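Side-chain contacts in 3-polyprenyl-4-hydroxybenzoate decarboxylase and related decarboxylases (Pelotomaculum thermopropionicum, PDB 6H6X), which uses prenylated FMN to decarboxylate 2,5-furandicarboxylic acid and can run in reverse, carboxylating 2-furoic acid: residues V145-I150 with P167-H172; H151-Q154 with R160-I163. The protein carries 8 engineered substitutions. All coordinates share one frame; numbering follows the deposited sequence.

In the fold
Both contacts lie in the Rift-related, FMN-binding part of the chain, with centres about 15 Å apart, and both touch the prenylated flavin. They share strand 146-157: its first half serves contact 1 and the residues that follow serve contact 2. Along the chain, contact 2 falls within the span that contact 1 brackets, since the strand turns back as strand 160-163 and then leads into helix 169-179. Contact 1 holds mainly the phosphate end of the cofactor and its metals, with Ile150 reaching the ring system, whereas contact 2 meets the pyrimidine end of the rings. The two meet where Leu170 CD2 lies 3.4 Å from His151 NE2, so they adjoin beside the cofactor.

Contact 1 (V145-I150 with P167-H172); sequences VRNVSI and PRHLWH. With MN (manganese (II) ion), chain H; K (potassium ion), chain G; 4LU (1-deoxy-5-O-phosphono-1-(3,3,4,5-tetramethyl-9,11-dioxo-2,3,8,9,10,11-hexahydro-7H-quinolino[1,8-fg]pteridin-12-ium-7-y l)-D-ribitol), chain I.
Asn147 and His169 are brought to one manganese ion by different first torsions: Asn147 sends CG trans to its own backbone N (chi1 -164°), while His169 turns its ring back beside its backbone N (chi1 -59°). OD1 of Asn147 then binds manganese at 1.9 Å and ND1 of His169 at 2.4 Å. These two atoms come close at the edge of the imidazole but are not hydrogen-bonded; both bind the metal. An amide suits position 147 because it does two jobs: with OD1 on the metal, ND2 donates to O2P of the cofactor phosphate (2.8 Å). Water 2, O2P and Glu210 complete the ligands.

The phosphate is gripped from the other segment as well. Arg168, at the N-cap position, bends at its second and third torsions and brings its guanidinium edge to O1P, with NH2 at 2.9 Å and a weak bond from NE. His169 N, at the start of the helix, donates to O3P at 3.0 Å (150°), where the helix end would probably add to the pull on the negative charge. O1P also lies over one face of the His169 ring. Water 1 bridges Ser149 OG and Leu170 N; the hydroxyl also pairs with His151. Val148 O binds potassium at 2.9 Å, as do the carbonyls of Ser200 and Ala202; O2P and Glu210 bind both metals, joining the two sites.

Strand 146-157 pairs with strand 130-139, on whose Leu136 and Ala138 Leu170 of helix 169-179 rests, while Val148 packs on Leu211 of helix 210-217.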
ATOM      1  N   VAL B 145     -17.323  40.814  -5.974  1.00 72.83           N
ATOM      2  CA  VAL B 145     -16.787  39.823  -5.044  1.00 71.98           C
ATOM      3  C   VAL B 145     -15.425  39.230  -5.496  1.00 63.60           C
ATOM      4  O   VAL B 145     -15.144  39.105  -6.700  1.00 49.72           O
ATOM      5  CB  VAL B 145     -17.788  38.672  -4.769  1.00 83.76           C
ATOM      6  CG1 VAL B 145     -19.067  39.220  -4.127  1.00 85.40           C
ATOM      7  CG2 VAL B 145     -18.067  37.845  -6.039  1.00 84.31           C
ATOM      8  N   ARG B 146     -14.606  38.884  -4.507  1.00 60.24           N
ATOM      9  CA  ARG B 146     -13.275  38.354  -4.728  1.00 61.51           C
ATOM     10  C   ARG B 146     -13.261  36.819  -4.705  1.00 58.43           C
ATOM     11  O   ARG B 146     -13.894  36.206  -3.840  1.00 58.21           O
ATOM     12  CB  ARG B 146     -12.342  38.875  -3.653  1.00 60.50           C
ATOM     13  CG  ARG B 146     -10.879  38.620  -3.954  1.00 57.91           C
ATOM     14  CD  ARG B 146     -10.035  39.627  -3.179  1.00 59.11           C
ATOM     15  NE  ARG B 146     -10.300  39.535  -1.745  1.00 57.99           N
ATOM     16  CZ  ARG B 146      -9.963  40.454  -0.837  1.00 53.59           C
ATOM     17  NH1 ARG B 146      -9.317  41.551  -1.164  1.00 57.30           N
ATOM     18  NH2 ARG B 146     -10.236  40.233   0.426  1.00 52.76           N
ATOM     19  N   ASN B 147     -12.510  36.225  -5.633  1.00 51.34           N
ATOM     20  CA  ASN B 147     -12.264  34.789  -5.678  1.00 47.62           C
ATOM     21  C   ASN B 147     -10.761  34.485  -5.822  1.00 44.72           C
ATOM     22  O   ASN B 147     -10.036  35.221  -6.466  1.00 42.95           O
ATOM     23  CB  ASN B 147     -13.019  34.190  -6.864  1.00 51.31           C
ATOM     24  CG  ASN B 147     -13.148  32.665  -6.789  1.00 55.78           C
ATOM     25  OD1 ASN B 147     -14.012  32.145  -6.067  1.00 52.31           O
ATOM     26  ND2 ASN B 147     -12.303  31.934  -7.576  1.00 57.06           N
ATOM     27  N   VAL B 148     -10.337  33.357  -5.260  1.00 42.85           N
ATOM     28  CA  VAL B 148      -8.993  32.854  -5.404  1.00 42.79           C
ATOM     29  C   VAL B 148      -9.077  31.395  -5.912  1.00 43.62           C
ATOM     30  O   VAL B 148      -9.862  30.616  -5.418  1.00 44.10           O
ATOM     31  CB  VAL B 148      -8.276  32.883  -4.060  1.00 42.21           C
ATOM     32  CG1 VAL B 148      -6.816  32.485  -4.194  1.00 37.46           C
ATOM     33  CG2 VAL B 148      -8.475  34.250  -3.389  1.00 47.79           C
ATOM     34  N   SER B 149      -8.248  31.059  -6.887  1.00 42.86           N
ATOM     35  CA  SER B 149      -8.079  29.688  -7.375  1.00 47.98           C
ATOM     36  C   SER B 149      -6.653  29.499  -7.919  1.00 42.33           C
ATOM     37  O   SER B 149      -5.913  30.474  -8.114  1.00 43.45           O
ATOM     38  CB  SER B 149      -9.116  29.400  -8.498  1.00 46.85           C
ATOM     39  OG  SER B 149      -9.244  30.510  -9.383  1.00 49.48           O
ATOM     40  N   ILE B 150      -6.281  28.244  -8.176  1.00 40.74           N
ATOM     41  CA  ILE B 150      -4.961  27.953  -8.721  1.00 39.41           C
ATOM     42  C   ILE B 150      -5.143  27.379 -10.118  1.00 40.14           C
ATOM     43  O   ILE B 150      -5.865  26.397 -10.303  1.00 39.37           O
ATOM     44  CB  ILE B 150      -4.190  26.948  -7.834  1.00 38.03           C
ATOM     45  CG1 ILE B 150      -3.876  27.590  -6.493  1.00 40.61           C
ATOM     46  CG2 ILE B 150      -2.888  26.488  -8.527  1.00 38.43           C
ATOM     47  CD1 ILE B 150      -3.088  26.680  -5.555  1.00 41.59           C
ATOM     48  N   PRO B 167     -14.638  25.407 -15.936  1.00 81.42           N
ATOM     49  CA  PRO B 167     -15.896  26.150 -15.728  1.00 80.55           C
ATOM     50  C   PRO B 167     -16.355  26.203 -14.244  1.00 79.19           C
ATOM     51  O   PRO B 167     -17.247  25.458 -13.815  1.00 74.29           O
ATOM     52  CB  PRO B 167     -16.888  25.396 -16.627  1.00 83.99           C
ATOM     53  CG  PRO B 167     -16.363  23.998 -16.627  1.00 90.92           C
ATOM     54  CD  PRO B 167     -14.863  24.153 -16.679  1.00 84.21           C
ATOM     55  N   ARG B 168     -15.715  27.102 -13.496  1.00 78.45           N
ATOM     56  CA  ARG B 168     -15.933  27.310 -12.049  1.00 77.91           C
ATOM     57  C   ARG B 168     -16.016  28.858 -11.856  1.00 76.70           C
ATOM     58  O   ARG B 168     -16.474  29.559 -12.758  1.00 66.75           O
ATOM     59  CB  ARG B 168     -14.803  26.661 -11.213  1.00 83.65           C
ATOM     60  CG  ARG B 168     -14.676  25.129 -11.223  1.00 91.81           C
ATOM     61  CD  ARG B 168     -15.657  24.416 -10.283  1.00102.11           C
ATOM     62  NE  ARG B 168     -15.751  25.021  -8.939  1.00111.72           N
ATOM     63  CZ  ARG B 168     -16.873  25.207  -8.223  1.00100.40           C
ATOM     64  NH1 ARG B 168     -18.072  24.832  -8.669  1.00 90.77           N
ATOM     65  NH2 ARG B 168     -16.794  25.785  -7.022  1.00101.98           N
ATOM     66  N   HIS B 169     -15.539  29.419 -10.742  1.00 63.77           N
ATOM     67  CA  HIS B 169     -15.763  30.842 -10.477  1.00 59.91           C
ATOM     68  C   HIS B 169     -14.989  31.813 -11.365  1.00 64.29           C
ATOM     69  O   HIS B 169     -15.560  32.790 -11.828  1.00 67.97           O
ATOM     70  CB  HIS B 169     -15.562  31.161  -8.996  1.00 58.10           C
ATOM     71  CG  HIS B 169     -16.487  30.390  -8.107  1.00 63.60           C
ATOM     72  ND1 HIS B 169     -16.232  30.164  -6.777  1.00 63.52           N
ATOM     73  CD2 HIS B 169     -17.663  29.762  -8.377  1.00 68.42           C
ATOM     74  CE1 HIS B 169     -17.207  29.440  -6.260  1.00 65.55           C
ATOM     75  NE2 HIS B 169     -18.094  29.187  -7.207  1.00 68.78           N
ATOM     76  N   LEU B 170     -13.705  31.591 -11.599  1.00 58.72           N
ATOM     77  CA  LEU B 170     -12.955  32.489 -12.438  1.00 58.98           C
ATOM     78  C   LEU B 170     -13.551  32.557 -13.851  1.00 63.04           C
ATOM     79  O   LEU B 170     -13.606  33.610 -14.462  1.00 63.81           O
ATOM     80  CB  LEU B 170     -11.514  32.023 -12.513  1.00 58.83           C
ATOM     81  CG  LEU B 170     -10.623  32.937 -13.352  1.00 59.98           C
ATOM     82  CD1 LEU B 170     -10.620  34.363 -12.788  1.00 61.87           C
ATOM     83  CD2 LEU B 170      -9.217  32.369 -13.426  1.00 54.64           C
ATOM     84  N   TRP B 171     -13.967  31.413 -14.376  1.00 71.03           N
ATOM     85  CA  TRP B 171     -14.656  31.352 -15.672  1.00 77.20           C
ATOM     86  C   TRP B 171     -15.920  32.230 -15.713  1.00 77.42           C
ATOM     87  O   TRP B 171     -16.145  32.969 -16.674  1.00 80.29           O
ATOM     88  CB  TRP B 171     -15.020  29.903 -15.975  1.00 75.34           C
ATOM     89  CG  TRP B 171     -15.663  29.707 -17.298  1.00 78.55           C
ATOM     90  CD1 TRP B 171     -16.976  29.401 -17.534  1.00 73.37           C
ATOM     91  CD2 TRP B 171     -15.030  29.803 -18.580  1.00 72.97           C
ATOM     92  NE1 TRP B 171     -17.195  29.309 -18.879  1.00 77.57           N
ATOM     93  CE2 TRP B 171     -16.025  29.537 -19.553  1.00 73.97           C
ATOM     94  CE3 TRP B 171     -13.716  30.079 -19.004  1.00 75.78           C
ATOM     95  CZ2 TRP B 171     -15.752  29.527 -20.946  1.00 74.88           C
ATOM     96  CZ3 TRP B 171     -13.441  30.083 -20.401  1.00 81.07           C
ATOM     97  CH2 TRP B 171     -14.464  29.803 -21.349  1.00 75.72           C
ATOM     98  N   HIS B 172     -16.723  32.144 -14.657  1.00 78.10           N
ATOM     99  CA  HIS B 172     -17.885  32.991 -14.514  1.00 78.39           C
ATOM    100  C   HIS B 172     -17.480  34.461 -14.591  1.00 79.55           C
ATOM    101  O   HIS B 172     -18.077  35.215 -15.359  1.00 75.67           O
ATOM    102  CB  HIS B 172     -18.623  32.693 -13.217  1.00 85.49           C
ATOM    103  CG  HIS B 172     -20.008  33.262 -13.178  1.00101.29           C
ATOM    104  ND1 HIS B 172     -20.369  34.304 -12.339  1.00110.03           N
ATOM    105  CD2 HIS B 172     -21.113  32.958 -13.903  1.00105.91           C
ATOM    106  CE1 HIS B 172     -21.644  34.594 -12.534  1.00111.10           C
ATOM    107  NE2 HIS B 172     -22.110  33.812 -13.495  1.00111.96           N
TER
HETATM  108 MN    MN H 502     -14.457  30.493  -5.220  1.00 61.91          MN
HETATM  109  K     K G 501     -11.382  28.263  -4.903  1.00 51.54           K
HETATM  110  C9  4LU I 503      -5.316  23.219  -8.239  1.00 56.45           C
HETATM  111  C8  4LU I 503      -4.011  22.967  -7.721  1.00 49.77           C
HETATM  112  C7  4LU I 503      -2.894  22.793  -8.545  1.00 47.98           C
HETATM  113  C10 4LU I 503      -7.041  23.886 -11.513  1.00 57.01           C
HETATM  114  C6  4LU I 503      -3.138  22.629 -10.035  1.00 50.55           C
HETATM  115  N3  4LU I 503      -7.248  25.109 -14.013  1.00 57.60           N
HETATM  116  C2  4LU I 503      -8.323  25.093 -13.162  1.00 58.97           C
HETATM  117  C13 4LU I 503      -0.648  21.911 -10.876  1.00 50.40           C
HETATM  118  C5  4LU I 503      -2.038  22.462 -11.123  1.00 51.50           C
HETATM  119  C1  4LU I 503      -3.829  22.407 -12.810  1.00 53.93           C
HETATM  120  O2  4LU I 503      -9.410  25.646 -13.517  1.00 59.62           O
HETATM  121  N1  4LU I 503      -8.214  24.503 -11.934  1.00 56.51           N
HETATM  122  C4  4LU I 503      -6.049  24.534 -13.695  1.00 57.66           C
HETATM  123  O4  4LU I 503      -5.082  24.587 -14.497  1.00 55.60           O
HETATM  124  C4A 4LU I 503      -5.906  23.860 -12.357  1.00 55.83           C
HETATM  125  N5  4LU I 503      -4.676  23.265 -11.918  1.00 55.88           N
HETATM  126  C3  4LU I 503      -2.512  22.435 -12.535  1.00 56.76           C
HETATM  127  C12 4LU I 503      -1.581  23.944 -11.240  1.00 54.10           C
HETATM  128  C5A 4LU I 503      -4.448  23.060 -10.530  1.00 50.93           C
HETATM  129  C7M 4LU I 503      -1.518  22.515  -7.942  1.00 53.52           C
HETATM  130  C8M 4LU I 503      -3.914  22.969  -6.219  1.00 52.53           C
HETATM  131  C9A 4LU I 503      -5.614  23.235  -9.619  1.00 52.64           C
HETATM  132  N10 4LU I 503      -6.928  23.312 -10.220  1.00 50.44           N
HETATM  133  C1' 4LU I 503      -8.140  23.304  -9.403  1.00 54.91           C
HETATM  134  C2' 4LU I 503      -8.652  24.662  -8.871  1.00 56.20           C
HETATM  135  O2' 4LU I 503      -7.617  25.501  -8.348  1.00 55.03           O
HETATM  136  C3' 4LU I 503      -9.623  24.376  -7.737  1.00 57.27           C
HETATM  137  O3' 4LU I 503     -10.578  23.400  -8.164  1.00 54.84           O
HETATM  138  C4' 4LU I 503     -10.295  25.650  -7.217  1.00 58.26           C
HETATM  139  O4' 4LU I 503     -10.866  25.520  -5.880  1.00 47.19           O
HETATM  140  C5' 4LU I 503     -11.401  26.210  -8.096  1.00 58.22           C
HETATM  141  O5' 4LU I 503     -11.793  27.364  -7.323  1.00 62.64           O
HETATM  142  P   4LU I 503     -13.212  28.132  -7.523  1.00 61.63           P
HETATM  143  O2P 4LU I 503     -13.145  29.421  -6.685  1.00 59.05           O
HETATM  144  O3P 4LU I 503     -13.282  28.492  -9.036  1.00 50.87           O
HETATM  145  O1P 4LU I 503     -14.254  27.142  -6.998  1.00 60.88           O
HETATM  146  O   HOH W   1     -11.627  29.296 -10.507  1.00 52.36           O
HETATM  147  O   HOH W   2     -14.854  28.258  -4.464  1.00 49.64           O

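Contact 2 (H151-Q154 with R160-I163); sequences HRLQ and RLGI. With 4LU (1-deoxy-5-O-phosphono-1-(3,3,4,5-tetramethyl-9,11-dioxo-2,3,8,9,10,11-hexahydro-7H-quinolino[1,8-fg]pteridin-12-ium-7-y l)-D-ribitol), chain I.
Leu153 and Ile163 lie side by side, pointing the same way from a non-hydrogen-bonded pair of the antiparallel beta hairpin of strands 146-157 and 160-163. Leu153 CD2 rests 3.8 Å from Ile163 CG1 and reaches Leu161 CD1 at 4.2 Å. Branched apolar residues suit this buried face, where Ile163 also packs on Leu136. With CG1 trans to the backbone N (chi1 -176°), Ile163 sets that atom against His151 CB at 3.7 Å, the two side chains crossing at a slant.

The His151 imidazole is held through both nitrogens, NE2 by Ser149 and ND1 by the carbonyl of Leu164, which sets the ring beside the flavin. Replacing the ring by an alanine is likely to leave the Ser149 hydroxyl and the Leu164 carbonyl without this partner and open a gap beside flavin O2 and Leu170. Arg152 N donates to flavin O4 (2.9 Å), while its guanidinium reaches Glu254 and Glu259.

On the opposite face Gln154 is paired with Gly162, which has no CB to crowd Gln154 CB, and bonds through OE1 to Gly255 N. The paired backbones exchange two hydrogen bonds: Gln154 N to Gly162 O at 2.8 Å, and Gly162 N to a lone pair of Gln154 O at 2.9 Å.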
ATOM      1  N   HIS B 151      -4.440  27.967 -11.073  1.00 41.89           N
ATOM      2  CA  HIS B 151      -4.477  27.573 -12.509  1.00 41.31           C
ATOM      3  C   HIS B 151      -3.056  27.385 -12.990  1.00 43.88           C
ATOM      4  O   HIS B 151      -2.141  28.139 -12.597  1.00 43.59           O
ATOM      5  CB  HIS B 151      -5.189  28.654 -13.351  1.00 39.60           C
ATOM      6  CG  HIS B 151      -6.563  28.945 -12.852  1.00 40.95           C
ATOM      7  ND1 HIS B 151      -7.681  28.322 -13.352  1.00 47.80           N
ATOM      8  CD2 HIS B 151      -6.986  29.685 -11.801  1.00 43.08           C
ATOM      9  CE1 HIS B 151      -8.744  28.698 -12.655  1.00 46.76           C
ATOM     10  NE2 HIS B 151      -8.345  29.516 -11.699  1.00 46.42           N
ATOM     11  N   ARG B 152      -2.839  26.347 -13.800  1.00 45.03           N
ATOM     12  CA  ARG B 152      -1.576  26.230 -14.499  1.00 47.20           C
ATOM     13  C   ARG B 152      -1.450  27.381 -15.506  1.00 42.62           C
ATOM     14  O   ARG B 152      -2.427  27.778 -16.132  1.00 39.05           O
ATOM     15  CB  ARG B 152      -1.433  24.875 -15.160  1.00 51.01           C
ATOM     16  CG  ARG B 152      -2.255  24.682 -16.412  1.00 53.39           C
ATOM     17  CD  ARG B 152      -2.175  23.243 -16.887  1.00 59.34           C
ATOM     18  NE  ARG B 152      -2.733  23.113 -18.231  1.00 61.48           N
ATOM     19  CZ  ARG B 152      -3.421  22.076 -18.714  1.00 60.27           C
ATOM     20  NH1 ARG B 152      -3.710  20.990 -17.978  1.00 58.93           N
ATOM     21  NH2 ARG B 152      -3.851  22.139 -19.966  1.00 57.80           N
ATOM     22  N   LEU B 153      -0.254  27.943 -15.588  1.00 40.45           N
ATOM     23  CA  LEU B 153       0.026  29.041 -16.476  1.00 44.83           C
ATOM     24  C   LEU B 153       1.241  28.659 -17.336  1.00 46.38           C
ATOM     25  O   LEU B 153       2.329  28.400 -16.826  1.00 46.57           O
ATOM     26  CB  LEU B 153       0.321  30.285 -15.656  1.00 47.76           C
ATOM     27  CG  LEU B 153      -0.840  30.681 -14.767  1.00 46.46           C
ATOM     28  CD1 LEU B 153      -0.370  31.369 -13.528  1.00 53.91           C
ATOM     29  CD2 LEU B 153      -1.772  31.568 -15.543  1.00 52.44           C
ATOM     30  N   GLN B 154       1.034  28.546 -18.639  1.00 52.89           N
ATOM     31  CA  GLN B 154       2.121  28.247 -19.562  1.00 55.38           C
ATOM     32  C   GLN B 154       2.850  29.544 -19.881  1.00 52.46           C
ATOM     33  O   GLN B 154       2.231  30.533 -20.259  1.00 59.55           O
ATOM     34  CB  GLN B 154       1.589  27.613 -20.865  1.00 66.36           C
ATOM     35  CG  GLN B 154       2.709  27.020 -21.744  1.00 62.26           C
ATOM     36  CD  GLN B 154       2.228  26.498 -23.076  1.00 61.76           C
ATOM     37  OE1 GLN B 154       1.059  26.123 -23.241  1.00 59.01           O
ATOM     38  NE2 GLN B 154       3.150  26.453 -24.040  1.00 71.03           N
ATOM     39  N   ARG B 160       3.657  37.064 -21.452  1.00 69.53           N
ATOM     40  CA  ARG B 160       2.429  36.404 -21.857  1.00 64.60           C
ATOM     41  C   ARG B 160       2.320  35.018 -21.197  1.00 60.70           C
ATOM     42  O   ARG B 160       3.313  34.299 -21.114  1.00 63.37           O
ATOM     43  CB  ARG B 160       2.449  36.280 -23.366  1.00 65.66           C
ATOM     44  CG  ARG B 160       1.088  36.306 -24.005  1.00 73.76           C
ATOM     45  CD  ARG B 160       1.262  36.431 -25.517  1.00 75.81           C
ATOM     46  NE  ARG B 160      -0.003  36.441 -26.230  1.00 77.08           N
ATOM     47  CZ  ARG B 160      -0.783  37.513 -26.402  1.00 83.79           C
ATOM     48  NH1 ARG B 160      -0.455  38.709 -25.894  1.00 77.79           N
ATOM     49  NH2 ARG B 160      -1.916  37.391 -27.091  1.00 82.84           N
ATOM     50  N   LEU B 161       1.109  34.643 -20.777  1.00 53.88           N
ATOM     51  CA  LEU B 161       0.858  33.329 -20.204  1.00 55.29           C
ATOM     52  C   LEU B 161      -0.403  32.742 -20.765  1.00 54.82           C
ATOM     53  O   LEU B 161      -1.383  33.457 -20.900  1.00 67.55           O
ATOM     54  CB  LEU B 161       0.645  33.446 -18.688  1.00 56.75           C
ATOM     55  CG  LEU B 161       1.778  34.042 -17.887  1.00 50.10           C
ATOM     56  CD1 LEU B 161       1.245  34.278 -16.482  1.00 57.35           C
ATOM     57  CD2 LEU B 161       2.962  33.128 -17.863  1.00 51.87           C
ATOM     58  N   GLY B 162      -0.404  31.444 -21.032  1.00 53.64           N
ATOM     59  CA  GLY B 162      -1.637  30.699 -21.364  1.00 46.36           C
ATOM     60  C   GLY B 162      -2.204  30.091 -20.095  1.00 48.50           C
ATOM     61  O   GLY B 162      -1.482  29.635 -19.222  1.00 56.88           O
ATOM     62  N   ILE B 163      -3.506  30.046 -19.991  1.00 49.60           N
ATOM     63  CA  ILE B 163      -4.141  29.659 -18.753  1.00 52.55           C
ATOM     64  C   ILE B 163      -5.270  28.679 -19.058  1.00 50.77           C
ATOM     65  O   ILE B 163      -6.077  28.909 -19.916  1.00 56.37           O
ATOM     66  CB  ILE B 163      -4.628  30.903 -17.966  1.00 51.08           C
ATOM     67  CG1 ILE B 163      -5.216  30.474 -16.621  1.00 48.35           C
ATOM     68  CG2 ILE B 163      -5.652  31.694 -18.759  1.00 52.20           C
ATOM     69  CD1 ILE B 163      -5.755  31.621 -15.789  1.00 50.83           C
TER
HETATM   70  C9  4LU I 503      -5.316  23.219  -8.239  1.00 56.45           C
HETATM   71  C8  4LU I 503      -4.011  22.967  -7.721  1.00 49.77           C
HETATM   72  C7  4LU I 503      -2.894  22.793  -8.545  1.00 47.98           C
HETATM   73  C10 4LU I 503      -7.041  23.886 -11.513  1.00 57.01           C
HETATM   74  C6  4LU I 503      -3.138  22.629 -10.035  1.00 50.55           C
HETATM   75  N3  4LU I 503      -7.248  25.109 -14.013  1.00 57.60           N
HETATM   76  C2  4LU I 503      -8.323  25.093 -13.162  1.00 58.97           C
HETATM   77  C13 4LU I 503      -0.648  21.911 -10.876  1.00 50.40           C
HETATM   78  C5  4LU I 503      -2.038  22.462 -11.123  1.00 51.50           C
HETATM   79  C1  4LU I 503      -3.829  22.407 -12.810  1.00 53.93           C
HETATM   80  O2  4LU I 503      -9.410  25.646 -13.517  1.00 59.62           O
HETATM   81  N1  4LU I 503      -8.214  24.503 -11.934  1.00 56.51           N
HETATM   82  C4  4LU I 503      -6.049  24.534 -13.695  1.00 57.66           C
HETATM   83  O4  4LU I 503      -5.082  24.587 -14.497  1.00 55.60           O
HETATM   84  C4A 4LU I 503      -5.906  23.860 -12.357  1.00 55.83           C
HETATM   85  N5  4LU I 503      -4.676  23.265 -11.918  1.00 55.88           N
HETATM   86  C3  4LU I 503      -2.512  22.435 -12.535  1.00 56.76           C
HETATM   87  C12 4LU I 503      -1.581  23.944 -11.240  1.00 54.10           C
HETATM   88  C5A 4LU I 503      -4.448  23.060 -10.530  1.00 50.93           C
HETATM   89  C7M 4LU I 503      -1.518  22.515  -7.942  1.00 53.52           C
HETATM   90  C8M 4LU I 503      -3.914  22.969  -6.219  1.00 52.53           C
HETATM   91  C9A 4LU I 503      -5.614  23.235  -9.619  1.00 52.64           C
HETATM   92  N10 4LU I 503      -6.928  23.312 -10.220  1.00 50.44           N
HETATM   93  C1' 4LU I 503      -8.140  23.304  -9.403  1.00 54.91           C
HETATM   94  C2' 4LU I 503      -8.652  24.662  -8.871  1.00 56.20           C
HETATM   95  O2' 4LU I 503      -7.617  25.501  -8.348  1.00 55.03           O
HETATM   96  C3' 4LU I 503      -9.623  24.376  -7.737  1.00 57.27           C
HETATM   97  O3' 4LU I 503     -10.578  23.400  -8.164  1.00 54.84           O
HETATM   98  C4' 4LU I 503     -10.295  25.650  -7.217  1.00 58.26           C
HETATM   99  O4' 4LU I 503     -10.866  25.520  -5.880  1.00 47.19           O
HETATM  100  C5' 4LU I 503     -11.401  26.210  -8.096  1.00 58.22           C
HETATM  101  O5' 4LU I 503     -11.793  27.364  -7.323  1.00 62.64           O
HETATM  102  P   4LU I 503     -13.212  28.132  -7.523  1.00 61.63           P
HETATM  103  O2P 4LU I 503     -13.145  29.421  -6.685  1.00 59.05           O
HETATM  104  O3P 4LU I 503     -13.282  28.492  -9.036  1.00 50.87           O
HETATM  105  O1P 4LU I 503     -14.254  27.142  -6.998  1.00 60.88           O